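Side-chain contacts in pyrrolysyl-tRNA synthetase (Desulfitobacterium hafniense, PDB 3DSQ), which probably attaches pyrrolysine to its cognate tRNA at the expense of ATP, working as a homodimeric class II aminoacyl-tRNA synthetase: residues K79-L84 and F89-T94; L175-L180 and R196-A201. One frame throughout, in Å; residues are numbered along the deposited sequence.

After its N-terminal helices the chain runs down helix 72-85, turns within a few residues and enters strand 90-91; interaction 1 closes this short loop. Interaction 2 comes later and closes a longer one, from strand 171-180 through helix 187-201, which packs back on the strand. The two loops follow in series, neither nested nor crossed, yet they meet in space, with centres about 9 Å apart. Leu-84 CD2 of interaction 1 lies 3.5 Å from Leu-177 CD2 of interaction 2, and Phe-89 also packs against Thr-178. Helices 72-85 and 187-201, touching through Leu-80 and Ala-201, are thereby both tied to the main sheet.

Interaction 1: K79-L84 and F89-T94; sequences KLAKAL and FVQVVT
Leu-84 and Phe-89 both turn CG beside their own backbone N, with chi1 of -68° and -74°, which lets the leucine branch lie over one face of the phenyl ring. They sit where helix 72-85 gives way to strand 90-91, a helix-to-strand connection consistent with motif 1 of class II aminoacyl-tRNA synthetases, the element at the dimer interface. The backbone clamps this corner: Phe-89 N donates to Leu-84 O at 2.9 Å. The same oxygen lies at the ring edge, in its plane, 3.5 Å from Phe-89 CD1, so main chain and ring close on one atom. Beside it, Leu-84 CB and Phe-89 CB touch at 3.9 Å. Further out, Leu-84 CD2 reaches Phe-89 CD1 at 4.0 Å as the two side chains cross obliquely. The leucine also packs on Leu-175 and Leu-177 of strand 171-180, and the phenylalanine on Arg-151, Phe-153 and Met-194, so this corner is buried in the core.

One helical turn back from Leu-84, Ala-81 takes the second touch, from Gln-91 on the strand. The glutamine's extended chain, with CG opposite the backbone N (chi1 -171°), carries the amide across to the helix. There the oxygen accepts a hydrogen bond from His-85 NE2, which helps to hold the amide in place, while Gln-91 also bonds through its backbone to the second subunit. Against the helix itself the amide makes a plain van der Waals contact, Gln-91 OE1 to Ala-81 CB at 3.7 Å.

Interaction 2: L175-L180 and R196-A201; sequences LNLTEL and RWVLEA
Val-198 of helix 187-201 meets Leu-175 and Leu-177 of strand 171-180 in a purely apolar contact, where a helix lies on a face of the mixed, mainly antiparallel sheet of the class II synthetase core. The strand, paired with 150-159, is consistent with the second arm of motif 2. Farther along it, charge adds a second link to the same helix: Glu-179 is salt-bridged through OE2 to Arg-151 on strand 150-159, and through OE1 to Arg-190 of helix 187-201.

From its CB outward, the valine points from the helix to the strand, and the two methyls then split the work between the leucines. CG1, set opposite the backbone N (chi1 174°), heads straight for Leu-175 and meets its CD2 at 3.8 Å, the two side chains tip to tip. CG2 turns to the neighbouring leucine and reaches Leu-177 CD2 at 3.9 Å; here the side chains slide past each other in opposite directions.

Residues two apart on a strand share a face, which is why Leu-175 and Leu-177 can receive one valine between them. Leu-177 has an uncommon shape, its CG wedged between backbone N and carbonyl carbon (chi1 50°). Phe-255 of strand 250-256 touches Val-198 and Leu-175 and helps enclose the cluster, with Phe-153 packing on both leucines. The Leu-175 methyl faces both branches of the valine fork, for besides its contact with CG1 its CD2 also lies 4.0 Å from Val-198 CG2.

Interaction 1: K79-L84 and F89-T94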
loop_
_atom_site.group_PDB
_atom_site.type_symbol
_atom_site.label_atom_id
_atom_site.label_comp_id
_atom_site.label_asym_id
_atom_site.label_seq_id
_atom_site.Cartn_x
_atom_site.Cartn_y
_atom_site.Cartn_z
ATOM N N LYS B 79 -7.798 -9.229 -6.232
ATOM C CA LYS B 79 -9.093 -9.628 -6.782
ATOM C C LYS B 79 -9.825 -8.468 -7.449
ATOM O O LYS B 79 -10.346 -8.600 -8.556
ATOM C CB LYS B 79 -9.968 -10.200 -5.660
ATOM C CG LYS B 79 -11.404 -10.566 -6.057
ATOM C CD LYS B 79 -11.476 -11.798 -6.960
ATOM C CE LYS B 79 -12.923 -12.101 -7.345
ATOM N NZ LYS B 79 -13.062 -13.295 -8.231
ATOM N N LEU B 80 -9.867 -7.330 -6.767
ATOM C CA LEU B 80 -10.545 -6.155 -7.293
ATOM C C LEU B 80 -9.809 -5.558 -8.488
ATOM O O LEU B 80 -10.434 -5.139 -9.458
ATOM C CB LEU B 80 -10.701 -5.099 -6.193
ATOM C CG LEU B 80 -11.522 -5.480 -4.956
ATOM C CD1 LEU B 80 -11.560 -4.301 -3.982
ATOM C CD2 LEU B 80 -12.931 -5.864 -5.363
ATOM N N ALA B 81 -8.482 -5.530 -8.421
ATOM C CA ALA B 81 -7.679 -4.971 -9.503
ATOM C C ALA B 81 -7.868 -5.749 -10.806
ATOM O O ALA B 81 -8.126 -5.159 -11.855
ATOM C CB ALA B 81 -6.205 -4.959 -9.110
ATOM N N LYS B 82 -7.733 -7.069 -10.744
ATOM C CA LYS B 82 -7.910 -7.895 -11.938
ATOM C C LYS B 82 -9.283 -7.686 -12.567
ATOM O O LYS B 82 -9.402 -7.544 -13.780
ATOM C CB LYS B 82 -7.715 -9.379 -11.600
ATOM C CG LYS B 82 -6.281 -9.721 -11.234
ATOM C CD LYS B 82 -6.094 -11.195 -10.948
ATOM C CE LYS B 82 -4.626 -11.511 -10.703
ATOM N NZ LYS B 82 -4.419 -12.962 -10.422
ATOM N N ALA B 83 -10.318 -7.650 -11.738
ATOM C CA ALA B 83 -11.675 -7.460 -12.230
ATOM C C ALA B 83 -11.868 -6.137 -12.972
ATOM O O ALA B 83 -12.652 -6.055 -13.918
ATOM C CB ALA B 83 -12.665 -7.565 -11.077
ATOM N N LEU B 84 -11.152 -5.099 -12.554
ATOM C CA LEU B 84 -11.287 -3.804 -13.214
ATOM C C LEU B 84 -10.401 -3.711 -14.456
ATOM O O LEU B 84 -10.708 -2.985 -15.397
ATOM C CB LEU B 84 -10.966 -2.683 -12.226
ATOM C CG LEU B 84 -12.010 -2.575 -11.114
ATOM C CD1 LEU B 84 -11.592 -1.546 -10.068
ATOM C CD2 LEU B 84 -13.339 -2.194 -11.739
ATOM N N PHE B 89 -10.225 -0.720 -17.102
ATOM C CA PHE B 89 -9.763 0.320 -16.189
ATOM C C PHE B 89 -8.252 0.287 -16.014
ATOM O O PHE B 89 -7.662 -0.769 -15.798
ATOM C CB PHE B 89 -10.418 0.180 -14.811
ATOM C CG PHE B 89 -11.851 0.606 -14.774
ATOM C CD1 PHE B 89 -12.861 -0.261 -15.177
ATOM C CD2 PHE B 89 -12.193 1.878 -14.334
ATOM C CE1 PHE B 89 -14.187 0.133 -15.140
ATOM C CE2 PHE B 89 -13.522 2.287 -14.293
ATOM C CZ PHE B 89 -14.523 1.411 -14.695
ATOM N N VAL B 90 -7.632 1.457 -16.107
ATOM C CA VAL B 90 -6.187 1.573 -15.951
ATOM C C VAL B 90 -5.864 1.894 -14.498
ATOM O O VAL B 90 -6.305 2.914 -13.976
ATOM C CB VAL B 90 -5.624 2.698 -16.824
ATOM C CG1 VAL B 90 -4.154 2.947 -16.463
ATOM C CG2 VAL B 90 -5.776 2.329 -18.308
ATOM N N GLN B 91 -5.089 1.028 -13.859
ATOM C CA GLN B 91 -4.725 1.231 -12.462
ATOM C C GLN B 91 -3.530 2.176 -12.332
ATOM O O GLN B 91 -2.576 2.082 -13.097
ATOM C CB GLN B 91 -4.398 -0.116 -11.809
ATOM C CG GLN B 91 -4.225 -0.037 -10.308
ATOM C CD GLN B 91 -4.039 -1.392 -9.671
ATOM O OE1 GLN B 91 -3.853 -2.412 -10.367
ATOM N NE2 GLN B 91 -4.084 -1.424 -8.336
ATOM N N VAL B 92 -3.604 3.104 -11.379
ATOM C CA VAL B 92 -2.500 4.039 -11.144
ATOM C C VAL B 92 -2.088 4.014 -9.677
ATOM O O VAL B 92 -2.852 3.598 -8.814
ATOM C CB VAL B 92 -2.880 5.496 -11.512
ATOM C CG1 VAL B 92 -3.286 5.572 -12.962
ATOM C CG2 VAL B 92 -4.010 6.002 -10.591
ATOM N N VAL B 93 -0.863 4.445 -9.404
ATOM C CA VAL B 93 -0.352 4.503 -8.046
ATOM C C VAL B 93 0.322 5.874 -7.865
ATOM O O VAL B 93 1.354 6.188 -8.481
ATOM C CB VAL B 93 0.625 3.330 -7.760
ATOM C CG1 VAL B 93 1.821 3.368 -8.694
ATOM C CG2 VAL B 93 1.055 3.380 -6.314
ATOM N N THR B 94 -0.272 6.674 -6.992
ATOM C CA THR B 94 0.165 8.046 -6.752
ATOM C C THR B 94 0.671 8.353 -5.332
ATOM O O THR B 94 0.507 7.558 -4.400
ATOM C CB THR B 94 -0.999 9.016 -7.112
ATOM O OG1 THR B 94 -2.107 8.783 -6.243
ATOM C CG2 THR B 94 -1.473 8.791 -8.553
#

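Interaction 2: L175-L180 and R196-A201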
loop_
_atom_site.group_PDB
_atom_site.type_symbol
_atom_site.label_atom_id
_atom_site.label_comp_id
_atom_site.label_asym_id
_atom_site.label_seq_id
_atom_site.Cartn_x
_atom_site.Cartn_y
_atom_site.Cartn_z
ATOM N N LEU B 175 -10.390 2.138 -2.508
ATOM C CA LEU B 175 -10.445 1.730 -3.898
ATOM C C LEU B 175 -11.291 2.860 -4.456
ATOM O O LEU B 175 -12.356 3.155 -3.926
ATOM C CB LEU B 175 -11.195 0.406 -4.086
ATOM C CG LEU B 175 -11.851 0.236 -5.475
ATOM C CD1 LEU B 175 -10.801 0.307 -6.571
ATOM C CD2 LEU B 175 -12.607 -1.089 -5.544
ATOM N N ASN B 176 -10.813 3.522 -5.493
ATOM C CA ASN B 176 -11.596 4.596 -6.067
ATOM C C ASN B 176 -11.520 4.417 -7.560
ATOM O O ASN B 176 -10.464 4.607 -8.140
ATOM C CB ASN B 176 -11.021 5.963 -5.682
ATOM C CG ASN B 176 -11.965 7.104 -6.010
ATOM O OD1 ASN B 176 -12.628 7.105 -7.050
ATOM N ND2 ASN B 176 -12.022 8.093 -5.126
ATOM N N LEU B 177 -12.629 4.021 -8.179
ATOM C CA LEU B 177 -12.628 3.849 -9.621
ATOM C C LEU B 177 -13.428 4.960 -10.265
ATOM O O LEU B 177 -14.408 5.447 -9.710
ATOM C CB LEU B 177 -13.157 2.468 -10.031
ATOM C CG LEU B 177 -14.455 1.843 -9.529
ATOM C CD1 LEU B 177 -15.573 2.851 -9.474
ATOM C CD2 LEU B 177 -14.802 0.697 -10.487
ATOM N N THR B 178 -13.001 5.359 -11.451
ATOM C CA THR B 178 -13.645 6.469 -12.125
ATOM C C THR B 178 -13.642 6.333 -13.624
ATOM O O THR B 178 -12.881 5.561 -14.192
ATOM C CB THR B 178 -12.900 7.775 -11.832
ATOM O OG1 THR B 178 -11.621 7.722 -12.482
ATOM C CG2 THR B 178 -12.673 7.949 -10.329
ATOM N N GLU B 179 -14.507 7.118 -14.252
ATOM C CA GLU B 179 -14.596 7.175 -15.697
ATOM C C GLU B 179 -14.808 8.643 -16.014
ATOM O O GLU B 179 -15.716 9.273 -15.483
ATOM C CB GLU B 179 -15.769 6.350 -16.245
ATOM C CG GLU B 179 -15.826 6.368 -17.772
ATOM C CD GLU B 179 -16.927 5.491 -18.347
ATOM O OE1 GLU B 179 -18.111 5.856 -18.217
ATOM O OE2 GLU B 179 -16.603 4.431 -18.928
ATOM N N LEU B 180 -13.931 9.182 -16.848
ATOM C CA LEU B 180 -14.003 10.573 -17.270
ATOM C C LEU B 180 -14.516 10.581 -18.703
ATOM O O LEU B 180 -13.919 9.956 -19.579
ATOM C CB LEU B 180 -12.617 11.211 -17.231
ATOM C CG LEU B 180 -12.478 12.610 -17.835
ATOM C CD1 LEU B 180 -13.127 13.648 -16.923
ATOM C CD2 LEU B 180 -11.004 12.919 -18.017
ATOM N N ARG B 196 -21.486 -3.023 -9.134
ATOM C CA ARG B 196 -21.663 -4.444 -9.399
ATOM C C ARG B 196 -20.350 -5.154 -9.689
ATOM O O ARG B 196 -20.089 -6.215 -9.124
ATOM C CB ARG B 196 -22.650 -4.636 -10.556
ATOM C CG ARG B 196 -24.066 -4.203 -10.204
ATOM C CD ARG B 196 -24.968 -4.175 -11.425
ATOM N NE ARG B 196 -26.344 -3.834 -11.077
ATOM C CZ ARG B 196 -27.258 -3.427 -11.953
ATOM N NH1 ARG B 196 -26.945 -3.307 -13.235
ATOM N NH2 ARG B 196 -28.486 -3.138 -11.544
ATOM N N TRP B 197 -19.522 -4.578 -10.556
ATOM C CA TRP B 197 -18.234 -5.188 -10.881
ATOM C C TRP B 197 -17.416 -5.405 -9.615
ATOM O O TRP B 197 -16.849 -6.477 -9.396
ATOM C CB TRP B 197 -17.410 -4.302 -11.822
ATOM C CG TRP B 197 -17.901 -4.229 -13.234
ATOM C CD1 TRP B 197 -18.371 -5.261 -13.999
ATOM C CD2 TRP B 197 -17.923 -3.065 -14.072
ATOM N NE1 TRP B 197 -18.683 -4.812 -15.259
ATOM C CE2 TRP B 197 -18.419 -3.469 -15.333
ATOM C CE3 TRP B 197 -17.571 -1.720 -13.880
ATOM C CZ2 TRP B 197 -18.574 -2.576 -16.400
ATOM C CZ3 TRP B 197 -17.726 -0.831 -14.942
ATOM C CH2 TRP B 197 -18.224 -1.267 -16.187
ATOM N N VAL B 198 -17.358 -4.365 -8.791
ATOM C CA VAL B 198 -16.604 -4.401 -7.550
ATOM C C VAL B 198 -17.185 -5.353 -6.508
ATOM O O VAL B 198 -16.485 -6.233 -5.995
ATOM C CB VAL B 198 -16.502 -2.984 -6.937
ATOM C CG1 VAL B 198 -15.839 -3.053 -5.569
ATOM C CG2 VAL B 198 -15.695 -2.084 -7.863
ATOM N N LEU B 199 -18.464 -5.177 -6.200
ATOM C CA LEU B 199 -19.107 -6.019 -5.208
ATOM C C LEU B 199 -19.107 -7.487 -5.618
ATOM O O LEU B 199 -19.051 -8.373 -4.764
ATOM C CB LEU B 199 -20.525 -5.517 -4.950
ATOM C CG LEU B 199 -20.536 -4.110 -4.344
ATOM C CD1 LEU B 199 -21.949 -3.584 -4.275
ATOM C CD2 LEU B 199 -19.902 -4.144 -2.959
ATOM N N GLU B 200 -19.151 -7.752 -6.919
ATOM C CA GLU B 200 -19.138 -9.131 -7.383
ATOM C C GLU B 200 -17.749 -9.711 -7.163
ATOM O O GLU B 200 -17.598 -10.842 -6.696
ATOM C CB GLU B 200 -19.502 -9.220 -8.864
ATOM C CG GLU B 200 -19.481 -10.648 -9.398
ATOM C CD GLU B 200 -20.423 -11.579 -8.639
ATOM O OE1 GLU B 200 -20.273 -12.814 -8.770
ATOM O OE2 GLU B 200 -21.316 -11.085 -7.915
ATOM N N ALA B 201 -16.729 -8.931 -7.496
ATOM C CA ALA B 201 -15.365 -9.388 -7.307
ATOM C C ALA B 201 -15.068 -9.536 -5.815
ATOM O O ALA B 201 -14.242 -10.359 -5.426
ATOM C CB ALA B 201 -14.388 -8.411 -7.949
#